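Local coordinates for SalCYP truncation (Salinispora tropica, PDB 7ABB), which is a member of the cytochrome P450 family and holds a heme c group in its pocket, at residues 58-64 against 286-290; 88-92 against 339-343. One frame throughout, in Å; residues are numbered along the deposited sequence.

In the fold
Both contacts reach the same heme c, at its two propionates. In contact 1, Arg286 pairs with the carboxylate of O1A and O2A from strand 285-288, next to the outermost strand 62-63 of the mixed sheet; in contact 2, Arg92 of helix 86-95 reaches O1D of the other propionate, while Cys342 binds the iron. The centres of the two contacts are about 16 Å apart. They also meet directly: Glu59 of contact 1 forms a weak hydrogen bond to His340 of contact 2, and Val64 CG1 lies 3.7 Å from His340 CE1. Along the chain their segments alternate, strand 62-63 being followed by helix 86-95. Sheet and helix each send an arginine to a propionate.

Contact 1: residues 58-64 against 286-290; sequences DEDTFSV and RLATR. With HEC (heme c), chain B.
Strand 62-63 pairs antiparallel with strand 285-288, with Ser63 and Leu287 as the hydrogen-bonded pair (Ser63 N to Leu287 O and Leu287 N to Ser63 O, both 2.9 Å) and Phe62 facing Ala288 as the non-hydrogen-bonded pair. This ladder forms an outer edge of the mixed sheet of the P450 fold. Just beyond it, Thr289 N binds Thr61 O, and Thr289 OG1 donates to a lone pair of Asp60 O at 2.6 Å, in the carbonyl plane. Arg290 NE reaches Thr61 OG1 at 2.9 Å; that hydroxyl in turn donates to Asp58 OD2, which is met from above the carboxylate plane.

At the other end, Arg286 bends at chi2 (-68°), and its guanidinium runs toward the heme beside Val64, whose CG1 lies over one face, 3.4 Å from Arg286 NE. Phe62 CB packs on Arg286 CB. One water joins Arg286 NE to Phe62 O and another joins Arg286 NH2 to Glu59 OE2. The end of the guanidinium faces the heme: Arg286 NH1 binds O1A and Arg286 NH2 binds O2A of one propionate, the latter at 2.9 Å with an N-H...O angle of 166°.

Contact 2: residues 88-92 against 339-343; sequences HNEWR and HHQCL. With HEC (heme c), chain B.
Arg92 reaches from helix 86-95 across to the loop 339-343 and covers more surface than any other residue of the contact. From CB, directed at the loop, the chain passes to CG and then folds at chi2 and chi3 (both -63°), a double bend that turns the guanidinium toward the heme. Arg92 CG comes near O1D of a heme propionate, and Arg92 CD passes 3.4 Å from the same heme O1D, an atom whose exact place is less sure. Arg92 NE lies 3.7 Å from Leu343 CD1, the two side chains sliding past each other in opposite directions, and Leu343 CB sits over the centre of one guanidinium face. At the tip, Arg92 NH1 and NH2 both donate end-on to the backbone oxygen Gln341 O, at 2.9 and 3.0 Å respectively, with the acceptor close to the guanidinium plane. Arg92 NH1 also donates to the propionate O1D.

The loop is the cysteine-ligand loop of the P450 fold, leading into helix 345-362: Cys342 SG binds the heme iron at 2.3 Å. The grip on Gln341 O thus holds the residue just before the iron ligand. The other branch of the leucine, Leu343 CD2, turns to the heme methyl CMD.

One helical turn earlier, His88 NE2 donates to His339 O at 3.1 Å; the oxygen lies near the ring plane, but the donor stands above the carbonyl plane. The His88 and His340 rings meet obliquely, planes at 33° and centroids 3.9 Å apart. Each ring also bonds to a backbone oxygen outside the segments, His88 ND1 to Pro80 O and His340 NE2 to Ile83 O. Farther from the heme, Asn89 OD1 lies over one face of the His339 ring, 4.2 Å from His339 ND1.

Contact 1: residues 58-64 against 286-290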
loop_
_atom_site.group_PDB
_atom_site.type_symbol
_atom_site.label_atom_id
_atom_site.label_comp_id
_atom_site.label_asym_id
_atom_site.label_seq_id
_atom_site.Cartn_x
_atom_site.Cartn_y
_atom_site.Cartn_z
ATOM N N ASP A 58 6.428 -13.256 14.252
ATOM C CA ASP A 58 7.473 -14.199 14.692
ATOM C C ASP A 58 8.530 -14.276 13.593
ATOM O O ASP A 58 8.561 -15.211 12.798
ATOM C CB ASP A 58 6.869 -15.550 14.989
ATOM C CG ASP A 58 7.878 -16.565 15.446
ATOM O OD1 ASP A 58 9.042 -16.179 15.670
ATOM O OD2 ASP A 58 7.492 -17.758 15.577
ATOM N N GLU A 59 9.426 -13.292 13.569
ATOM C CA GLU A 59 10.475 -13.273 12.557
ATOM C C GLU A 59 11.553 -14.331 12.783
ATOM O O GLU A 59 12.295 -14.634 11.849
ATOM C CB GLU A 59 11.133 -11.897 12.510
ATOM C CG GLU A 59 10.177 -10.835 12.103
ATOM C CD GLU A 59 10.839 -9.498 11.905
ATOM O OE1 GLU A 59 11.845 -9.195 12.596
ATOM O OE2 GLU A 59 10.332 -8.757 11.049
ATOM N N ASP A 60 11.645 -14.919 13.973
ATOM C CA ASP A 60 12.617 -15.996 14.161
ATOM C C ASP A 60 12.159 -17.273 13.464
ATOM O O ASP A 60 12.980 -18.140 13.148
ATOM C CB ASP A 60 12.847 -16.268 15.648
ATOM C CG ASP A 60 13.493 -15.099 16.385
ATOM O OD1 ASP A 60 14.096 -14.197 15.744
ATOM O OD2 ASP A 60 13.417 -15.113 17.630
ATOM N N THR A 61 10.854 -17.420 13.234
ATOM C CA THR A 61 10.326 -18.560 12.498
ATOM C C THR A 61 10.083 -18.226 11.033
ATOM O O THR A 61 10.290 -19.086 10.160
ATOM C CB THR A 61 9.000 -19.018 13.128
ATOM O OG1 THR A 61 9.222 -19.416 14.482
ATOM C CG2 THR A 61 8.340 -20.160 12.353
ATOM N N PHE A 62 9.637 -17.002 10.761
ATOM C CA PHE A 62 9.283 -16.518 9.427
ATOM C C PHE A 62 10.196 -15.333 9.093
ATOM O O PHE A 62 9.863 -14.186 9.394
ATOM C CB PHE A 62 7.813 -16.110 9.377
ATOM C CG PHE A 62 6.853 -17.249 9.589
ATOM C CD1 PHE A 62 6.480 -18.045 8.531
ATOM C CD2 PHE A 62 6.329 -17.507 10.844
ATOM C CE1 PHE A 62 5.564 -19.079 8.717
ATOM C CE2 PHE A 62 5.414 -18.551 11.030
ATOM C CZ PHE A 62 5.051 -19.325 9.966
ATOM N N SER A 63 11.328 -15.627 8.461
ATOM C CA SER A 63 12.375 -14.645 8.207
ATOM C C SER A 63 12.064 -13.789 6.981
ATOM O O SER A 63 11.455 -14.253 6.011
ATOM C CB SER A 63 13.690 -15.376 7.992
ATOM O OG SER A 63 14.706 -14.449 7.655
ATOM N N VAL A 64 12.499 -12.525 7.033
ATOM C CA VAL A 64 12.472 -11.662 5.845
ATOM C C VAL A 64 13.780 -11.724 5.066
ATOM O O VAL A 64 13.832 -11.258 3.919
ATOM C CB VAL A 64 12.192 -10.178 6.170
ATOM C CG1 VAL A 64 10.887 -10.011 6.965
ATOM C CG2 VAL A 64 13.356 -9.526 6.893
ATOM N N ARG A 286 7.671 -14.765 3.385
ATOM C CA ARG A 286 8.662 -15.050 4.416
ATOM C C ARG A 286 9.304 -16.400 4.131
ATOM O O ARG A 286 8.741 -17.258 3.448
ATOM C CB ARG A 286 8.014 -15.080 5.803
ATOM C CG ARG A 286 7.321 -13.781 6.223
ATOM C CD ARG A 286 8.297 -12.706 6.430
ATOM N NE ARG A 286 7.792 -11.508 7.105
ATOM C CZ ARG A 286 7.362 -10.406 6.484
ATOM N NH1 ARG A 286 7.314 -10.370 5.162
ATOM N NH2 ARG A 286 7.027 -9.342 7.206
ATOM N N LEU A 287 10.461 -16.618 4.753
ATOM C CA LEU A 287 11.175 -17.882 4.684
ATOM C C LEU A 287 11.050 -18.629 6.019
ATOM O O LEU A 287 11.467 -18.114 7.059
ATOM C CB LEU A 287 12.639 -17.630 4.341
ATOM C CG LEU A 287 13.532 -18.862 4.328
ATOM C CD1 LEU A 287 13.057 -19.832 3.255
ATOM C CD2 LEU A 287 14.980 -18.446 4.100
ATOM N N ALA A 288 10.497 -19.840 5.990
ATOM C CA ALA A 288 10.379 -20.629 7.213
ATOM C C ALA A 288 11.757 -21.096 7.667
ATOM O O ALA A 288 12.525 -21.661 6.882
ATOM C CB ALA A 288 9.468 -21.839 6.994
ATOM N N THR A 289 12.067 -20.896 8.951
ATOM C CA THR A 289 13.361 -21.287 9.488
ATOM C C THR A 289 13.341 -22.640 10.191
ATOM O O THR A 289 14.407 -23.164 10.533
ATOM C CB THR A 289 13.885 -20.279 10.520
ATOM O OG1 THR A 289 12.970 -20.244 11.619
ATOM C CG2 THR A 289 13.997 -18.874 9.906
ATOM N N ARG A 290 12.152 -23.200 10.426
ATOM C CA ARG A 290 12.082 -24.385 11.263
ATOM C C ARG A 290 10.885 -25.239 10.882
ATOM O O ARG A 290 9.907 -24.772 10.293
ATOM C CB ARG A 290 12.015 -24.028 12.754
ATOM C CG ARG A 290 10.878 -23.100 13.127
ATOM C CD ARG A 290 10.752 -22.963 14.652
ATOM N NE ARG A 290 9.512 -22.265 14.990
ATOM C CZ ARG A 290 8.324 -22.856 15.139
ATOM N NH1 ARG A 290 8.202 -24.171 14.995
ATOM N NH2 ARG A 290 7.251 -22.133 15.442
HETATM FE FE HEC B . 3.398 0.421 3.109
HETATM C CHA HEC B . 5.513 -1.948 4.435
HETATM C CHB HEC B . 0.946 -1.965 2.932
HETATM C CHC HEC B . 1.262 2.775 1.824
HETATM C CHD HEC B . 5.941 2.680 2.945
HETATM N NA HEC B . 3.271 -1.539 3.568
HETATM C C1A HEC B . 4.241 -2.350 4.158
HETATM C C2A HEC B . 3.732 -3.681 4.420
HETATM C C3A HEC B . 2.453 -3.657 4.003
HETATM C C4A HEC B . 2.157 -2.349 3.473
HETATM C CMA HEC B . 1.433 -4.809 4.021
HETATM C CAA HEC B . 4.502 -4.871 5.095
HETATM C CBA HEC B . 5.283 -5.738 4.114
HETATM C CGA HEC B . 5.942 -6.887 4.859
HETATM O O1A HEC B . 6.711 -7.595 4.169
HETATM O O2A HEC B . 5.679 -7.045 6.080
HETATM N NB HEC B . 1.503 0.398 2.445
HETATM C C1B HEC B . 0.634 -0.677 2.498
HETATM C C2B HEC B . -0.646 -0.219 2.048
HETATM C C3B HEC B . -0.561 1.095 1.768
HETATM C C4B HEC B . 0.785 1.499 1.986
HETATM C CMB HEC B . -1.856 -1.173 1.989
HETATM C CAB HEC B . -1.547 2.107 1.245
HETATM C CBB HEC B . -2.990 1.726 1.307
HETATM N NC HEC B . 3.592 2.347 2.475
HETATM C C1C HEC B . 2.557 3.158 2.068
HETATM C C2C HEC B . 3.052 4.498 1.897
HETATM C C3C HEC B . 4.367 4.503 2.213
HETATM C C4C HEC B . 4.710 3.143 2.558
HETATM C CMC HEC B . 2.177 5.675 1.463
HETATM C CAC HEC B . 5.411 5.632 2.185
HETATM C CBC HEC B . 4.948 7.088 2.213
HETATM N ND HEC B . 5.339 0.354 3.572
HETATM C C1D HEC B . 6.207 1.435 3.420
HETATM C C2D HEC B . 7.496 1.033 3.886
HETATM C C3D HEC B . 7.400 -0.380 4.343
HETATM C C4D HEC B . 6.009 -0.721 4.134
HETATM C CMD HEC B . 8.752 1.914 3.884
HETATM C CAD HEC B . 8.512 -1.272 4.921
HETATM C CBD HEC B . 8.475 -1.133 6.424
HETATM C CGD HEC B . 9.485 -2.071 7.057
HETATM O O1D HEC B . 9.799 -1.894 8.254
HETATM O O2D HEC B . 9.954 -2.980 6.343
HETATM O O HOH W 1 8.184 -20.072 17.639
HETATM O O HOH W 2 8.101 -9.739 10.006
HETATM O O HOH W 3 7.717 -12.527 9.857
#

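Contact 2: residues 88-92 against 339-343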
loop_
_atom_site.group_PDB
_atom_site.type_symbol
_atom_site.label_atom_id
_atom_site.label_comp_id
_atom_site.label_asym_id
_atom_site.label_seq_id
_atom_site.Cartn_x
_atom_site.Cartn_y
_atom_site.Cartn_z
ATOM N N HIS A 88 17.188 -3.385 11.906
ATOM C CA HIS A 88 15.892 -2.960 11.389
ATOM C C HIS A 88 15.177 -2.068 12.391
ATOM O O HIS A 88 14.596 -1.039 12.018
ATOM C CB HIS A 88 15.011 -4.166 11.058
ATOM C CG HIS A 88 13.594 -3.793 10.792
ATOM N ND1 HIS A 88 13.149 -3.412 9.545
ATOM C CD2 HIS A 88 12.520 -3.714 11.614
ATOM C CE1 HIS A 88 11.861 -3.134 9.607
ATOM N NE2 HIS A 88 11.458 -3.294 10.853
ATOM N N ASN A 89 15.240 -2.413 13.678
ATOM C CA ASN A 89 14.571 -1.587 14.674
ATOM C C ASN A 89 15.202 -0.195 14.740
ATOM O O ASN A 89 14.494 0.806 14.907
ATOM C CB ASN A 89 14.598 -2.294 16.027
ATOM C CG ASN A 89 13.979 -3.695 15.952
ATOM O OD1 ASN A 89 13.020 -3.935 15.203
ATOM N ND2 ASN A 89 14.539 -4.627 16.710
ATOM N N GLU A 90 16.517 -0.101 14.534
ATOM C CA GLU A 90 17.164 1.208 14.567
ATOM C C GLU A 90 16.748 2.046 13.371
ATOM O O GLU A 90 16.511 3.249 13.512
ATOM C CB GLU A 90 18.685 1.070 14.606
ATOM C CG GLU A 90 19.407 2.325 15.090
ATOM C CD GLU A 90 20.908 2.124 15.235
ATOM O OE1 GLU A 90 21.614 3.132 15.451
ATOM O OE2 GLU A 90 21.385 0.973 15.120
ATOM N N TRP A 91 16.661 1.439 12.187
ATOM C CA TRP A 91 16.165 2.179 11.027
ATOM C C TRP A 91 14.764 2.709 11.286
ATOM O O TRP A 91 14.465 3.873 10.990
ATOM C CB TRP A 91 16.142 1.290 9.788
ATOM C CG TRP A 91 17.439 1.214 9.094
ATOM C CD1 TRP A 91 18.318 0.178 9.121
ATOM C CD2 TRP A 91 18.013 2.209 8.245
ATOM N NE1 TRP A 91 19.404 0.467 8.338
ATOM C CE2 TRP A 91 19.246 1.709 7.792
ATOM C CE3 TRP A 91 17.601 3.471 7.825
ATOM C CZ2 TRP A 91 20.074 2.424 6.940
ATOM C CZ3 TRP A 91 18.427 4.183 6.985
ATOM C CH2 TRP A 91 19.652 3.658 6.550
ATOM N N ARG A 92 13.887 1.869 11.826
ATOM C CA ARG A 92 12.521 2.318 12.073
ATOM C C ARG A 92 12.498 3.447 13.103
ATOM O O ARG A 92 11.717 4.396 12.964
ATOM C CB ARG A 92 11.634 1.148 12.504
ATOM C CG ARG A 92 11.331 0.161 11.364
ATOM C CD ARG A 92 10.536 0.784 10.225
ATOM N NE ARG A 92 9.212 1.232 10.655
ATOM C CZ ARG A 92 8.070 0.601 10.354
ATOM N NH1 ARG A 92 8.090 -0.503 9.621
ATOM N NH2 ARG A 92 6.908 1.074 10.795
ATOM N N HIS A 339 6.975 -6.285 13.115
ATOM C CA HIS A 339 8.007 -5.245 13.065
ATOM C C HIS A 339 8.044 -4.530 11.736
ATOM O O HIS A 339 8.497 -3.376 11.672
ATOM C CB HIS A 339 9.364 -5.868 13.328
ATOM C CG HIS A 339 9.573 -6.262 14.755
ATOM N ND1 HIS A 339 9.205 -5.454 15.809
ATOM C CD2 HIS A 339 10.075 -7.392 15.302
ATOM C CE1 HIS A 339 9.499 -6.060 16.947
ATOM N NE2 HIS A 339 10.025 -7.240 16.668
ATOM N N HIS A 340 7.595 -5.173 10.661
ATOM C CA HIS A 340 7.629 -4.564 9.339
ATOM C C HIS A 340 6.326 -3.860 8.952
ATOM O O HIS A 340 6.173 -3.425 7.796
ATOM C CB HIS A 340 8.018 -5.621 8.305
ATOM C CG HIS A 340 9.481 -5.927 8.308
ATOM N ND1 HIS A 340 10.063 -6.858 9.143
ATOM C CD2 HIS A 340 10.491 -5.379 7.599
ATOM C CE1 HIS A 340 11.370 -6.875 8.934
ATOM N NE2 HIS A 340 11.649 -5.989 7.992
ATOM N N GLN A 341 5.402 -3.702 9.900
ATOM C CA GLN A 341 4.122 -3.042 9.640
ATOM C C GLN A 341 4.354 -1.704 8.933
ATOM O O GLN A 341 5.263 -0.959 9.283
ATOM C CB GLN A 341 3.391 -2.823 10.976
ATOM C CG GLN A 341 1.956 -2.303 10.918
ATOM C CD GLN A 341 1.449 -2.017 12.327
ATOM O OE1 GLN A 341 1.841 -1.031 12.950
ATOM N NE2 GLN A 341 0.625 -2.914 12.854
ATOM N N CYS A 342 3.529 -1.404 7.943
ATOM C CA CYS A 342 3.748 -0.286 7.023
ATOM C C CYS A 342 4.166 1.011 7.714
ATOM O O CYS A 342 3.448 1.533 8.569
ATOM C CB CYS A 342 2.467 -0.042 6.234
ATOM S SG CYS A 342 2.619 1.312 5.051
ATOM N N LEU A 343 5.308 1.555 7.277
ATOM C CA LEU A 343 5.775 2.850 7.760
ATOM C C LEU A 343 4.835 3.981 7.366
ATOM O O LEU A 343 4.688 4.962 8.103
ATOM C CB LEU A 343 7.165 3.098 7.182
ATOM C CG LEU A 343 7.898 4.395 7.557
ATOM C CD1 LEU A 343 8.252 4.401 9.040
ATOM C CD2 LEU A 343 9.165 4.481 6.716
HETATM FE FE HEC B . 3.398 0.421 3.109
HETATM C CHA HEC B . 5.513 -1.948 4.435
HETATM C CHB HEC B . 0.946 -1.965 2.932
HETATM C CHC HEC B . 1.262 2.775 1.824
HETATM C CHD HEC B . 5.941 2.680 2.945
HETATM N NA HEC B . 3.271 -1.539 3.568
HETATM C C1A HEC B . 4.241 -2.350 4.158
HETATM C C2A HEC B . 3.732 -3.681 4.420
HETATM C C3A HEC B . 2.453 -3.657 4.003
HETATM C C4A HEC B . 2.157 -2.349 3.473
HETATM C CMA HEC B . 1.433 -4.809 4.021
HETATM C CAA HEC B . 4.502 -4.871 5.095
HETATM C CBA HEC B . 5.283 -5.738 4.114
HETATM C CGA HEC B . 5.942 -6.887 4.859
HETATM O O1A HEC B . 6.711 -7.595 4.169
HETATM O O2A HEC B . 5.679 -7.045 6.080
HETATM N NB HEC B . 1.503 0.398 2.445
HETATM C C1B HEC B . 0.634 -0.677 2.498
HETATM C C2B HEC B . -0.646 -0.219 2.048
HETATM C C3B HEC B . -0.561 1.095 1.768
HETATM C C4B HEC B . 0.785 1.499 1.986
HETATM C CMB HEC B . -1.856 -1.173 1.989
HETATM C CAB HEC B . -1.547 2.107 1.245
HETATM C CBB HEC B . -2.990 1.726 1.307
HETATM N NC HEC B . 3.592 2.347 2.475
HETATM C C1C HEC B . 2.557 3.158 2.068
HETATM C C2C HEC B . 3.052 4.498 1.897
HETATM C C3C HEC B . 4.367 4.503 2.213
HETATM C C4C HEC B . 4.710 3.143 2.558
HETATM C CMC HEC B . 2.177 5.675 1.463
HETATM C CAC HEC B . 5.411 5.632 2.185
HETATM C CBC HEC B . 4.948 7.088 2.213
HETATM N ND HEC B . 5.339 0.354 3.572
HETATM C C1D HEC B . 6.207 1.435 3.420
HETATM C C2D HEC B . 7.496 1.033 3.886
HETATM C C3D HEC B . 7.400 -0.380 4.343
HETATM C C4D HEC B . 6.009 -0.721 4.134
HETATM C CMD HEC B . 8.752 1.914 3.884
HETATM C CAD HEC B . 8.512 -1.272 4.921
HETATM C CBD HEC B . 8.475 -1.133 6.424
HETATM C CGD HEC B . 9.485 -2.071 7.057
HETATM O O1D HEC B . 9.799 -1.894 8.254
HETATM O O2D HEC B . 9.954 -2.980 6.343
#